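Extracellular invertase (Aspergillus kawachii, PDB 5XH8) probably hydrolyses sucrose and related beta-fructofuranosides, and has high transfructosylation activity, transferring fructosyl units to build fructooligosaccharides such as 1-kestose. Local coordinates at residues D41-P49 with F98-G106; L110-Y120 with G132-S142. All coordinates share one frame; numbering follows the deposited sequence.

How the interactions relate
Following the chain from the N terminus, strand 37-47 comes first. Its blade-mates 54-60 and 65-70 lie in the loop of 48 residues that interaction 1 closes when 98-106 comes alongside 41-49. Interaction 2 opens only after that, closing the much shorter loop of 11 residues between 110-120 and 132-142; the two are in series, neither enclosing nor crossing the other. Interaction 1 joins two neighbouring sheets of the propeller, whereas interaction 2 lies within one of them. Strand 96-103 links the two by pairing with strand 112-118, with a probable hydrogen bond from Phe98 N to Thr116 O (2.8 Å), while Tyr46 packs on Pro111.

Interaction 1 (D41-P49 with F98-G106); sequences DPCLHYTDP and FDGSVIPNG. With GOL (glycerol), chain C.
Val102 is the wedge of this contact, its two methyls pushing into the hollow between Leu44 and Tyr46. CG2 meets Leu44 CG at 4.0 Å, while CG1 approaches Tyr46 CG at 3.7 Å, an off-centre CH-pi contact. With chi1 at 70°, Tyr46 CG sits between its own backbone N and carbonyl carbon, and this brings the ring root against the valine. A beta-branched residue suits the place, having one methyl for each neighbour. Further along, Pro104 CB presses on Thr47 O (3.4 Å), and the rings of Pro49 and Pro104 cross at about a right angle. At Gly100 the backbones are joined directly: Leu44 N donates to Gly100 O (2.9 Å) and Cys43 CB rests on the same oxygen. Beyond it a water accepts from Val102 N and donates to His45 O, filling in where the backbones part. The strands run nearly parallel, as inner strands of adjacent blades do in the five-bladed propeller of GH32 enzymes. At the opposite end the carboxylates of Asp41 and Asp99 converge, OD2 to OD2 2.6 Å, their planes 49° apart. Glycerol lies beside them: Asp99 N donates to its O1 (3.0 Å), its O2 makes a suspiciously short bond to Asp41 OD2, and Asp171 also binds it. This cluster of acidic oxygens binding a polyol is consistent with a pocket made for sugar hydroxyls.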
ATOM      1  N   ASP A  41      -5.404  -6.417 -23.075  1.00 20.62           N
ATOM      2  CA  ASP A  41      -5.275  -7.791 -22.547  1.00 20.98           C
ATOM      3  C   ASP A  41      -6.649  -8.340 -22.178  1.00 20.22           C
ATOM      4  O   ASP A  41      -7.411  -7.641 -21.479  1.00 20.68           O
ATOM      5  CB  ASP A  41      -4.469  -7.828 -21.243  1.00 21.11           C
ATOM      6  CG  ASP A  41      -3.050  -7.326 -21.371  1.00 22.35           C
ATOM      7  OD1 ASP A  41      -2.725  -6.642 -22.360  1.00 22.10           O
ATOM      8  OD2 ASP A  41      -2.255  -7.593 -20.428  1.00 21.32           O
ATOM      9  N   PRO A  42      -6.974  -9.574 -22.607  1.00 18.76           N
ATOM     10  CA  PRO A  42      -8.137 -10.198 -22.013  1.00 19.12           C
ATOM     11  C   PRO A  42      -7.827 -10.540 -20.536  1.00 19.73           C
ATOM     12  O   PRO A  42      -6.667 -10.672 -20.169  1.00 19.22           O
ATOM     13  CB  PRO A  42      -8.330 -11.454 -22.858  1.00 19.42           C
ATOM     14  CG  PRO A  42      -6.938 -11.812 -23.278  1.00 19.64           C
ATOM     15  CD  PRO A  42      -6.260 -10.496 -23.511  1.00 19.06           C
ATOM     16  N   CYS A  43      -8.862 -10.615 -19.709  1.00 20.40           N
ATOM     17  CA  CYS A  43      -8.721 -10.970 -18.294  1.00 20.93           C
ATOM     18  C   CYS A  43     -10.117 -11.151 -17.730  1.00 20.93           C
ATOM     19  O   CYS A  43     -11.106 -11.118 -18.478  1.00 20.84           O
ATOM     20  CB  CYS A  43      -7.931  -9.887 -17.511  1.00 22.06           C
ATOM     21  SG  CYS A  43      -8.611  -8.224 -17.620  1.00 23.34           S
ATOM     22  N   LEU A  44     -10.201 -11.427 -16.433  1.00 20.99           N
ATOM     23  CA  LEU A  44     -11.457 -11.394 -15.682  1.00 22.12           C
ATOM     24  C   LEU A  44     -12.453 -12.528 -16.015  1.00 23.39           C
ATOM     25  O   LEU A  44     -13.510 -12.598 -15.374  1.00 26.26           O
ATOM     26  CB  LEU A  44     -12.120  -9.992 -15.814  1.00 22.69           C
ATOM     27  CG  LEU A  44     -13.474  -9.671 -15.154  1.00 24.40           C
ATOM     28  CD1 LEU A  44     -13.499  -8.280 -14.542  1.00 26.15           C
ATOM     29  CD2 LEU A  44     -14.619  -9.826 -16.132  1.00 26.01           C
ATOM     30  N   HIS A  45     -12.104 -13.454 -16.916  1.00 22.16           N
ATOM     31  CA  HIS A  45     -13.052 -14.475 -17.372  1.00 22.64           C
ATOM     32  C   HIS A  45     -13.570 -15.333 -16.198  1.00 23.47           C
ATOM     33  O   HIS A  45     -12.804 -15.658 -15.290  1.00 25.70           O
ATOM     34  CB  HIS A  45     -12.436 -15.489 -18.354  1.00 23.01           C
ATOM     35  CG  HIS A  45     -11.641 -14.919 -19.481  1.00 23.37           C
ATOM     36  ND1 HIS A  45     -12.020 -13.792 -20.183  1.00 24.32           N
ATOM     37  CD2 HIS A  45     -10.532 -15.386 -20.096  1.00 23.20           C
ATOM     38  CE1 HIS A  45     -11.144 -13.549 -21.138  1.00 23.50           C
ATOM     39  NE2 HIS A  45     -10.240 -14.516 -21.120  1.00 24.77           N
ATOM     40  N   TYR A  46     -14.837 -15.719 -16.224  1.00 23.54           N
ATOM     41  CA  TYR A  46     -15.343 -16.669 -15.233  1.00 24.73           C
ATOM     42  C   TYR A  46     -16.656 -17.279 -15.638  1.00 23.95           C
ATOM     43  O   TYR A  46     -17.466 -16.637 -16.309  1.00 24.25           O
ATOM     44  CB  TYR A  46     -15.497 -16.022 -13.845  1.00 23.58           C
ATOM     45  CG  TYR A  46     -16.606 -14.991 -13.706  1.00 23.51           C
ATOM     46  CD1 TYR A  46     -16.449 -13.682 -14.172  1.00 23.23           C
ATOM     47  CD2 TYR A  46     -17.827 -15.319 -13.081  1.00 23.48           C
ATOM     48  CE1 TYR A  46     -17.456 -12.729 -14.014  1.00 23.38           C
ATOM     49  CE2 TYR A  46     -18.832 -14.371 -12.920  1.00 23.52           C
ATOM     50  CZ  TYR A  46     -18.649 -13.073 -13.390  1.00 24.09           C
ATOM     51  OH  TYR A  46     -19.664 -12.124 -13.238  1.00 25.12           O
ATOM     52  N   THR A  47     -16.864 -18.516 -15.208  1.00 23.88           N
ATOM     53  CA  THR A  47     -18.171 -19.135 -15.270  1.00 25.40           C
ATOM     54  C   THR A  47     -18.921 -18.763 -14.009  1.00 25.03           C
ATOM     55  O   THR A  47     -18.464 -19.048 -12.910  1.00 26.54           O
ATOM     56  CB  THR A  47     -18.080 -20.666 -15.359  1.00 25.95           C
ATOM     57  OG1 THR A  47     -17.215 -21.032 -16.440  1.00 27.45           O
ATOM     58  CG2 THR A  47     -19.442 -21.271 -15.578  1.00 25.66           C
ATOM     59  N   ASP A  48     -20.056 -18.115 -14.175  1.00 25.78           N
ATOM     60  CA  ASP A  48     -20.937 -17.768 -13.080  1.00 28.65           C
ATOM     61  C   ASP A  48     -21.645 -19.059 -12.580  1.00 30.62           C
ATOM     62  O   ASP A  48     -22.495 -19.592 -13.293  1.00 29.42           O
ATOM     63  CB  ASP A  48     -21.957 -16.746 -13.576  1.00 29.48           C
ATOM     64  CG  ASP A  48     -22.939 -16.305 -12.492  1.00 34.62           C
ATOM     65  OD1 ASP A  48     -23.184 -17.091 -11.537  1.00 33.63           O
ATOM     66  OD2 ASP A  48     -23.430 -15.149 -12.591  1.00 37.55           O
ATOM     67  N   PRO A  49     -21.311 -19.547 -11.362  1.00 34.48           N
ATOM     68  CA  PRO A  49     -21.905 -20.830 -10.926  1.00 37.33           C
ATOM     69  C   PRO A  49     -23.435 -20.828 -10.851  1.00 37.45           C
ATOM     70  O   PRO A  49     -24.041 -21.846 -11.143  1.00 44.01           O
ATOM     71  CB  PRO A  49     -21.276 -21.082  -9.550  1.00 35.75           C
ATOM     72  CG  PRO A  49     -20.804 -19.756  -9.082  1.00 37.56           C
ATOM     73  CD  PRO A  49     -20.472 -18.947 -10.304  1.00 35.66           C
ATOM     74  N   PHE A  98      -5.036  -2.539 -14.009  1.00 19.09           N
ATOM     75  CA  PHE A  98      -4.347  -3.558 -14.805  1.00 19.17           C
ATOM     76  C   PHE A  98      -5.108  -4.891 -14.685  1.00 19.67           C
ATOM     77  O   PHE A  98      -6.208  -4.955 -14.116  1.00 19.31           O
ATOM     78  CB  PHE A  98      -2.874  -3.651 -14.367  1.00 19.61           C
ATOM     79  CG  PHE A  98      -1.938  -2.607 -14.981  1.00 20.40           C
ATOM     80  CD1 PHE A  98      -2.397  -1.517 -15.765  1.00 20.88           C
ATOM     81  CD2 PHE A  98      -0.574  -2.697 -14.728  1.00 19.77           C
ATOM     82  CE1 PHE A  98      -1.493  -0.584 -16.272  1.00 21.94           C
ATOM     83  CE2 PHE A  98       0.322  -1.758 -15.242  1.00 21.27           C
ATOM     84  CZ  PHE A  98      -0.130  -0.715 -16.024  1.00 21.02           C
ATOM     85  N   ASP A  99      -4.550  -5.953 -15.253  1.00 19.85           N
ATOM     86  CA  ASP A  99      -5.253  -7.220 -15.369  1.00 20.34           C
ATOM     87  C   ASP A  99      -5.602  -7.810 -13.998  1.00 20.29           C
ATOM     88  O   ASP A  99      -4.891  -7.600 -13.026  1.00 20.05           O
ATOM     89  CB  ASP A  99      -4.384  -8.260 -16.115  1.00 21.57           C
ATOM     90  CG  ASP A  99      -4.148  -7.921 -17.585  1.00 23.45           C
ATOM     91  OD1 ASP A  99      -4.979  -7.185 -18.167  1.00 25.23           O
ATOM     92  OD2 ASP A  99      -3.134  -8.407 -18.149  1.00 23.16           O
ATOM     93  N   GLY A 100      -6.673  -8.591 -13.970  1.00 19.36           N
ATOM     94  CA  GLY A 100      -7.033  -9.386 -12.820  1.00 20.64           C
ATOM     95  C   GLY A 100      -7.763 -10.641 -13.250  1.00 21.85           C
ATOM     96  O   GLY A 100      -8.112 -10.805 -14.447  1.00 21.54           O
ATOM     97  N   SER A 101      -8.016 -11.509 -12.268  1.00 20.66           N
ATOM     98  CA  SER A 101      -8.764 -12.721 -12.484  1.00 20.52           C
ATOM     99  C   SER A 101      -9.798 -12.904 -11.378  1.00 21.18           C
ATOM    100  O   SER A 101      -9.737 -12.243 -10.318  1.00 17.98           O
ATOM    101  CB  SER A 101      -7.818 -13.929 -12.569  1.00 21.60           C
ATOM    102  OG  SER A 101      -6.975 -14.003 -11.440  1.00 23.38           O
ATOM    103  N   VAL A 102     -10.744 -13.811 -11.645  1.00 20.78           N
ATOM    104  CA  VAL A 102     -11.934 -13.952 -10.818  1.00 21.89           C
ATOM    105  C   VAL A 102     -12.026 -15.320 -10.145  1.00 23.08           C
ATOM    106  O   VAL A 102     -11.945 -16.371 -10.807  1.00 22.96           O
ATOM    107  CB  VAL A 102     -13.206 -13.673 -11.638  1.00 21.60           C
ATOM    108  CG1 VAL A 102     -14.486 -14.028 -10.853  1.00 21.62           C
ATOM    109  CG2 VAL A 102     -13.204 -12.208 -12.079  1.00 21.21           C
ATOM    110  N   ILE A 103     -12.224 -15.271  -8.832  1.00 23.78           N
ATOM    111  CA  ILE A 103     -12.700 -16.413  -8.037  1.00 24.98           C
ATOM    112  C   ILE A 103     -14.222 -16.428  -8.173  1.00 23.72           C
ATOM    113  O   ILE A 103     -14.884 -15.541  -7.660  1.00 24.81           O
ATOM    114  CB  ILE A 103     -12.286 -16.298  -6.540  1.00 26.88           C
ATOM    115  CG1 ILE A 103     -10.760 -16.234  -6.426  1.00 27.66           C
ATOM    116  CG2 ILE A 103     -12.881 -17.462  -5.723  1.00 27.45           C
ATOM    117  CD1 ILE A 103     -10.251 -15.888  -5.040  1.00 29.58           C
ATOM    118  N   PRO A 104     -14.781 -17.399  -8.911  1.00 23.17           N
ATOM    119  CA  PRO A 104     -16.207 -17.296  -9.258  1.00 24.99           C
ATOM    120  C   PRO A 104     -17.155 -17.343  -8.071  1.00 25.08           C
ATOM    121  O   PRO A 104     -18.160 -16.619  -8.035  1.00 24.08           O
ATOM    122  CB  PRO A 104     -16.438 -18.508 -10.179  1.00 25.13           C
ATOM    123  CG  PRO A 104     -15.091 -18.813 -10.718  1.00 24.86           C
ATOM    124  CD  PRO A 104     -14.141 -18.534  -9.592  1.00 24.59           C
ATOM    125  N   ASN A 105     -16.809 -18.174  -7.101  1.00 27.44           N
ATOM    126  CA  ASN A 105     -17.591 -18.332  -5.900  1.00 29.58           C
ATOM    127  C   ASN A 105     -16.743 -17.830  -4.739  1.00 29.50           C
ATOM    128  O   ASN A 105     -16.087 -18.614  -4.059  1.00 27.58           O
ATOM    129  CB  ASN A 105     -17.954 -19.815  -5.738  1.00 33.25           C
ATOM    130  CG  ASN A 105     -19.270 -20.001  -5.013  1.00 40.15           C
ATOM    131  OD1 ASN A 105     -19.576 -19.270  -4.078  1.00 38.46           O
ATOM    132  ND2 ASN A 105     -20.089 -20.956  -5.483  1.00 47.39           N
ATOM    133  N   GLY A 106     -16.731 -16.511  -4.545  1.00 27.24           N
ATOM    134  CA  GLY A 106     -15.805 -15.887  -3.621  1.00 27.83           C
ATOM    135  C   GLY A 106     -16.497 -15.317  -2.410  1.00 27.96           C
ATOM    136  O   GLY A 106     -17.331 -15.990  -1.781  1.00 29.38           O
TER
HETATM  137  C1  GOL C 702      -2.292  -4.934 -17.946  1.00 30.81           C
HETATM  138  O1  GOL C 702      -2.017  -5.618 -16.734  1.00 28.15           O
HETATM  139  C2  GOL C 702      -0.945  -4.859 -18.618  1.00 31.85           C
HETATM  140  O2  GOL C 702      -0.729  -6.007 -19.472  1.00 27.97           O
HETATM  141  C3  GOL C 702      -0.788  -3.588 -19.391  1.00 35.07           C
HETATM  142  O3  GOL C 702       0.606  -3.310 -19.253  1.00 34.76           O
HETATM  143  O   HOH W   1     -10.408 -15.024 -14.310  1.00 21.18           O

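Interaction 2 (L110-Y120 with G132-S142); sequences LPTLLYTSVSY and GSETQSLAVSS
A chi1 of 41° sets Ser117 OG between its backbone N and carbonyl carbon, and a similar turn of Thr135 (59°) brings OG1 to meet it. Ser117 OG and Thr135 OG1 share a hydrogen bond of 2.6 Å; Ser117 OG also hydrogen-bonds to Ser137 OG at 2.8 Å, and either oxygen of each pair could be the donor. Short hydroxyl side chains suit such a chain of bonds. On the other face the bend of Gln136 at chi2 (-59°) folds its amide back beside Thr116, and Thr116 OG1 donates to Gln136 OE1 (2.7 Å) on an amide lone pair. Gln136 NE2 turns to Phe169 O, fixing the amide. The segments form an antiparallel hairpin, the second and third strands of a four-stranded propeller blade, with paired backbone bonds at Leu113-Ala139, Tyr115-Ser137 and Ser117-Thr135. Leucines cover the face shared with Thr116, Leu114 CD1 touching Leu138 CD2 at 3.7 Å; this face packs on strand 166-176 of the next blade, where Glu134 salt-bridges Arg170 and is also hydrogen-bonded to Tyr129 OH. At one end Leu110 CD1 is tight against Val140 CG1 (3.3 Å). At the other, Tyr120 has Gly132 O at its ring edge, and its hydroxyl hydrogen-bonds to Asn92 of the second subunit.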
ATOM      1  N   LEU A 110     -20.022 -14.446  -4.281  1.00 27.21           N
ATOM      2  CA  LEU A 110     -20.016 -13.560  -5.438  1.00 27.70           C
ATOM      3  C   LEU A 110     -18.713 -13.676  -6.220  1.00 25.17           C
ATOM      4  O   LEU A 110     -17.675 -14.019  -5.643  1.00 23.35           O
ATOM      5  CB  LEU A 110     -20.195 -12.122  -4.987  1.00 28.93           C
ATOM      6  CG  LEU A 110     -21.513 -11.850  -4.251  1.00 30.31           C
ATOM      7  CD1 LEU A 110     -21.453 -10.470  -3.653  1.00 33.05           C
ATOM      8  CD2 LEU A 110     -22.697 -11.980  -5.175  1.00 30.78           C
ATOM      9  N   PRO A 111     -18.762 -13.396  -7.545  1.00 25.25           N
ATOM     10  CA  PRO A 111     -17.534 -13.340  -8.333  1.00 24.20           C
ATOM     11  C   PRO A 111     -16.603 -12.292  -7.716  1.00 23.19           C
ATOM     12  O   PRO A 111     -17.029 -11.147  -7.447  1.00 22.30           O
ATOM     13  CB  PRO A 111     -18.016 -12.911  -9.727  1.00 26.61           C
ATOM     14  CG  PRO A 111     -19.485 -13.235  -9.755  1.00 26.64           C
ATOM     15  CD  PRO A 111     -19.956 -13.070  -8.350  1.00 25.29           C
ATOM     16  N   THR A 112     -15.390 -12.712  -7.411  1.00 22.54           N
ATOM     17  CA  THR A 112     -14.462 -11.904  -6.638  1.00 22.15           C
ATOM     18  C   THR A 112     -13.222 -11.679  -7.504  1.00 21.40           C
ATOM     19  O   THR A 112     -12.517 -12.608  -7.837  1.00 20.24           O
ATOM     20  CB  THR A 112     -14.141 -12.583  -5.293  1.00 23.37           C
ATOM     21  OG1 THR A 112     -15.343 -12.649  -4.496  1.00 22.93           O
ATOM     22  CG2 THR A 112     -13.086 -11.795  -4.534  1.00 22.70           C
ATOM     23  N   LEU A 113     -13.000 -10.429  -7.889  1.00 21.42           N
ATOM     24  CA  LEU A 113     -11.874 -10.042  -8.756  1.00 21.23           C
ATOM     25  C   LEU A 113     -10.663  -9.676  -7.914  1.00 21.41           C
ATOM     26  O   LEU A 113     -10.752  -8.792  -7.050  1.00 21.28           O
ATOM     27  CB  LEU A 113     -12.266  -8.830  -9.605  1.00 20.62           C
ATOM     28  CG  LEU A 113     -11.172  -8.176 -10.451  1.00 20.20           C
ATOM     29  CD1 LEU A 113     -10.725  -9.089 -11.557  1.00 21.26           C
ATOM     30  CD2 LEU A 113     -11.682  -6.855 -11.015  1.00 21.03           C
ATOM     31  N   LEU A 114      -9.540 -10.342  -8.179  1.00 20.22           N
ATOM     32  CA  LEU A 114      -8.240  -9.922  -7.688  1.00 20.45           C
ATOM     33  C   LEU A 114      -7.485  -9.320  -8.881  1.00 19.88           C
ATOM     34  O   LEU A 114      -7.253 -10.006  -9.874  1.00 20.29           O
ATOM     35  CB  LEU A 114      -7.466 -11.112  -7.104  1.00 20.75           C
ATOM     36  CG  LEU A 114      -6.084 -10.828  -6.512  1.00 21.48           C
ATOM     37  CD1 LEU A 114      -6.148  -9.885  -5.328  1.00 21.79           C
ATOM     38  CD2 LEU A 114      -5.405 -12.127  -6.106  1.00 22.67           C
ATOM     39  N   TYR A 115      -7.071  -8.060  -8.769  1.00 19.68           N
ATOM     40  CA  TYR A 115      -6.506  -7.333  -9.906  1.00 18.88           C
ATOM     41  C   TYR A 115      -5.388  -6.402  -9.502  1.00 19.08           C
ATOM     42  O   TYR A 115      -5.249  -6.027  -8.311  1.00 18.16           O
ATOM     43  CB  TYR A 115      -7.607  -6.536 -10.617  1.00 19.65           C
ATOM     44  CG  TYR A 115      -8.076  -5.271  -9.896  1.00 19.10           C
ATOM     45  CD1 TYR A 115      -9.001  -5.339  -8.856  1.00 19.23           C
ATOM     46  CD2 TYR A 115      -7.599  -4.021 -10.261  1.00 18.74           C
ATOM     47  CE1 TYR A 115      -9.424  -4.193  -8.199  1.00 19.92           C
ATOM     48  CE2 TYR A 115      -8.004  -2.871  -9.594  1.00 19.53           C
ATOM     49  CZ  TYR A 115      -8.922  -2.959  -8.566  1.00 19.13           C
ATOM     50  OH  TYR A 115      -9.350  -1.822  -7.934  1.00 18.71           O
ATOM     51  N   THR A 116      -4.594  -6.011 -10.491  1.00 17.80           N
ATOM     52  CA  THR A 116      -3.498  -5.090 -10.231  1.00 18.18           C
ATOM     53  C   THR A 116      -4.005  -3.651 -10.266  1.00 18.48           C
ATOM     54  O   THR A 116      -4.404  -3.137 -11.317  1.00 19.10           O
ATOM     55  CB  THR A 116      -2.312  -5.268 -11.184  1.00 18.48           C
ATOM     56  OG1 THR A 116      -1.783  -6.595 -11.041  1.00 20.01           O
ATOM     57  CG2 THR A 116      -1.201  -4.264 -10.833  1.00 18.00           C
ATOM     58  N   SER A 117      -3.953  -3.027  -9.093  1.00 18.79           N
ATOM     59  CA  SER A 117      -4.314  -1.635  -8.866  1.00 19.38           C
ATOM     60  C   SER A 117      -3.038  -0.773  -8.988  1.00 19.86           C
ATOM     61  O   SER A 117      -2.059  -1.030  -8.297  1.00 19.76           O
ATOM     62  CB  SER A 117      -4.977  -1.504  -7.494  1.00 19.23           C
ATOM     63  OG  SER A 117      -4.340  -2.286  -6.496  1.00 18.86           O
ATOM     64  N   VAL A 118      -3.046   0.202  -9.902  1.00 19.23           N
ATOM     65  CA  VAL A 118      -1.865   0.987 -10.252  1.00 19.15           C
ATOM     66  C   VAL A 118      -1.938   2.432  -9.691  1.00 19.39           C
ATOM     67  O   VAL A 118      -2.928   3.166  -9.888  1.00 18.86           O
ATOM     68  CB  VAL A 118      -1.639   0.997 -11.762  1.00 19.51           C
ATOM     69  CG1 VAL A 118      -0.464   1.892 -12.169  1.00 20.33           C
ATOM     70  CG2 VAL A 118      -1.429  -0.423 -12.283  1.00 20.29           C
ATOM     71  N   SER A 119      -0.884   2.812  -8.967  1.00 19.23           N
ATOM     72  CA  SER A 119      -0.768   4.130  -8.331  1.00 18.84           C
ATOM     73  C   SER A 119       0.337   5.046  -8.885  1.00 19.72           C
ATOM     74  O   SER A 119       0.346   6.247  -8.576  1.00 20.23           O
ATOM     75  CB  SER A 119      -0.555   3.949  -6.842  1.00 18.78           C
ATOM     76  OG  SER A 119      -1.629   3.252  -6.257  1.00 19.14           O
ATOM     77  N   TYR A 120       1.257   4.498  -9.681  1.00 20.32           N
ATOM     78  CA  TYR A 120       2.404   5.253 -10.232  1.00 22.16           C
ATOM     79  C   TYR A 120       2.777   4.707 -11.597  1.00 22.97           C
ATOM     80  O   TYR A 120       2.813   3.488 -11.788  1.00 22.10           O
ATOM     81  CB  TYR A 120       3.655   5.165  -9.332  1.00 22.06           C
ATOM     82  CG  TYR A 120       3.428   5.792  -7.994  1.00 23.00           C
ATOM     83  CD1 TYR A 120       3.555   7.176  -7.812  1.00 21.79           C
ATOM     84  CD2 TYR A 120       3.030   5.017  -6.909  1.00 22.34           C
ATOM     85  CE1 TYR A 120       3.276   7.758  -6.583  1.00 23.30           C
ATOM     86  CE2 TYR A 120       2.727   5.598  -5.679  1.00 22.16           C
ATOM     87  CZ  TYR A 120       2.852   6.957  -5.517  1.00 22.57           C
ATOM     88  OH  TYR A 120       2.573   7.516  -4.295  1.00 22.84           O
ATOM     89  N   GLY A 132       5.617   0.503  -4.788  1.00 22.86           N
ATOM     90  CA  GLY A 132       4.171   0.645  -4.681  1.00 22.34           C
ATOM     91  C   GLY A 132       3.442   0.981  -5.978  1.00 22.30           C
ATOM     92  O   GLY A 132       2.249   1.250  -5.941  1.00 22.88           O
ATOM     93  N   SER A 133       4.112   0.955  -7.136  1.00 22.94           N
ATOM     94  CA  SER A 133       3.403   1.245  -8.387  1.00 24.22           C
ATOM     95  C   SER A 133       2.267   0.209  -8.696  1.00 23.06           C
ATOM     96  O   SER A 133       1.212   0.587  -9.219  1.00 21.82           O
ATOM     97  CB  SER A 133       4.378   1.475  -9.561  1.00 27.65           C
ATOM     98  OG  SER A 133       5.203   0.382  -9.748  1.00 32.79           O
ATOM     99  N   GLU A 134       2.465  -1.052  -8.301  1.00 20.78           N
ATOM    100  CA  GLU A 134       1.526  -2.126  -8.539  1.00 20.28           C
ATOM    101  C   GLU A 134       1.186  -2.862  -7.224  1.00 20.40           C
ATOM    102  O   GLU A 134       2.069  -3.433  -6.559  1.00 21.58           O
ATOM    103  CB  GLU A 134       2.092  -3.102  -9.568  1.00 20.35           C
ATOM    104  CG  GLU A 134       2.440  -2.466 -10.917  1.00 21.25           C
ATOM    105  CD  GLU A 134       3.264  -3.382 -11.789  1.00 21.46           C
ATOM    106  OE1 GLU A 134       4.280  -3.922 -11.268  1.00 21.29           O
ATOM    107  OE2 GLU A 134       2.891  -3.575 -12.976  1.00 21.28           O
ATOM    108  N   THR A 135      -0.086  -2.815  -6.848  1.00 19.22           N
ATOM    109  CA  THR A 135      -0.605  -3.568  -5.713  1.00 19.34           C
ATOM    110  C   THR A 135      -1.704  -4.481  -6.242  1.00 19.94           C
ATOM    111  O   THR A 135      -2.139  -4.355  -7.395  1.00 18.13           O
ATOM    112  CB  THR A 135      -1.142  -2.644  -4.619  1.00 19.69           C
ATOM    113  OG1 THR A 135      -2.187  -1.820  -5.137  1.00 19.32           O
ATOM    114  CG2 THR A 135      -0.043  -1.726  -4.083  1.00 20.23           C
ATOM    115  N   GLN A 136      -2.127  -5.436  -5.425  1.00 19.05           N
ATOM    116  CA  GLN A 136      -3.222  -6.326  -5.824  1.00 20.10           C
ATOM    117  C   GLN A 136      -4.398  -6.092  -4.881  1.00 20.12           C
ATOM    118  O   GLN A 136      -4.237  -6.187  -3.644  1.00 21.36           O
ATOM    119  CB  GLN A 136      -2.790  -7.796  -5.857  1.00 20.99           C
ATOM    120  CG  GLN A 136      -1.327  -8.033  -6.234  1.00 21.40           C
ATOM    121  CD  GLN A 136      -0.964  -7.480  -7.595  1.00 21.25           C
ATOM    122  OE1 GLN A 136      -1.771  -7.493  -8.531  1.00 21.38           O
ATOM    123  NE2 GLN A 136       0.271  -7.002  -7.719  1.00 21.75           N
ATOM    124  N   SER A 137      -5.561  -5.780  -5.469  1.00 19.16           N
ATOM    125  CA  SER A 137      -6.759  -5.365  -4.747  1.00 19.07           C
ATOM    126  C   SER A 137      -7.923  -6.250  -5.101  1.00 18.80           C
ATOM    127  O   SER A 137      -7.893  -6.955  -6.128  1.00 18.54           O
ATOM    128  CB  SER A 137      -7.093  -3.901  -5.061  1.00 19.29           C
ATOM    129  OG  SER A 137      -6.103  -3.038  -4.516  1.00 19.63           O
ATOM    130  N   LEU A 138      -8.956  -6.197  -4.259  1.00 19.64           N
ATOM    131  CA  LEU A 138     -10.184  -6.979  -4.449  1.00 19.72           C
ATOM    132  C   LEU A 138     -11.381  -6.122  -4.818  1.00 19.79           C
ATOM    133  O   LEU A 138     -11.538  -4.994  -4.331  1.00 18.57           O
ATOM    134  CB  LEU A 138     -10.561  -7.747  -3.172  1.00 21.25           C
ATOM    135  CG  LEU A 138      -9.619  -8.870  -2.720  1.00 22.27           C
ATOM    136  CD1 LEU A 138     -10.157  -9.437  -1.405  1.00 23.14           C
ATOM    137  CD2 LEU A 138      -9.487  -9.971  -3.754  1.00 22.83           C
ATOM    138  N   ALA A 139     -12.210  -6.689  -5.695  1.00 18.55           N
ATOM    139  CA  ALA A 139     -13.519  -6.180  -6.000  1.00 19.13           C
ATOM    140  C   ALA A 139     -14.483  -7.365  -6.133  1.00 19.79           C
ATOM    141  O   ALA A 139     -14.083  -8.503  -6.405  1.00 19.76           O
ATOM    142  CB  ALA A 139     -13.511  -5.357  -7.277  1.00 19.05           C
ATOM    143  N   VAL A 140     -15.750  -7.068  -5.923  1.00 20.39           N
ATOM    144  CA  VAL A 140     -16.809  -8.067  -5.963  1.00 22.68           C
ATOM    145  C   VAL A 140     -17.967  -7.572  -6.811  1.00 20.60           C
ATOM    146  O   VAL A 140     -18.338  -6.415  -6.717  1.00 22.85           O
ATOM    147  CB  VAL A 140     -17.331  -8.328  -4.531  1.00 24.13           C
ATOM    148  CG1 VAL A 140     -18.545  -9.216  -4.581  1.00 29.50           C
ATOM    149  CG2 VAL A 140     -16.234  -8.994  -3.717  1.00 24.51           C
ATOM    150  N   SER A 141     -18.544  -8.441  -7.626  1.00 21.31           N
ATOM    151  CA  SER A 141     -19.767  -8.093  -8.357  1.00 22.25           C
ATOM    152  C   SER A 141     -20.991  -8.720  -7.710  1.00 23.48           C
ATOM    153  O   SER A 141     -21.112  -9.941  -7.687  1.00 24.28           O
ATOM    154  CB  SER A 141     -19.741  -8.505  -9.812  1.00 22.00           C
ATOM    155  OG  SER A 141     -20.992  -8.111 -10.407  1.00 23.87           O
ATOM    156  N   SER A 142     -21.868  -7.860  -7.205  1.00 24.04           N
ATOM    157  CA  SER A 142     -23.169  -8.252  -6.696  1.00 26.59           C
ATOM    158  C   SER A 142     -24.318  -8.065  -7.702  1.00 28.08           C
ATOM    159  O   SER A 142     -25.479  -8.242  -7.328  1.00 29.76           O
ATOM    160  CB  SER A 142     -23.472  -7.454  -5.430  1.00 26.35           C
ATOM    161  OG  SER A 142     -23.432  -6.062  -5.657  1.00 25.30           O
TER
HETATM  162  O   HOH W   2      -0.701   0.781  -6.588  1.00 19.08           O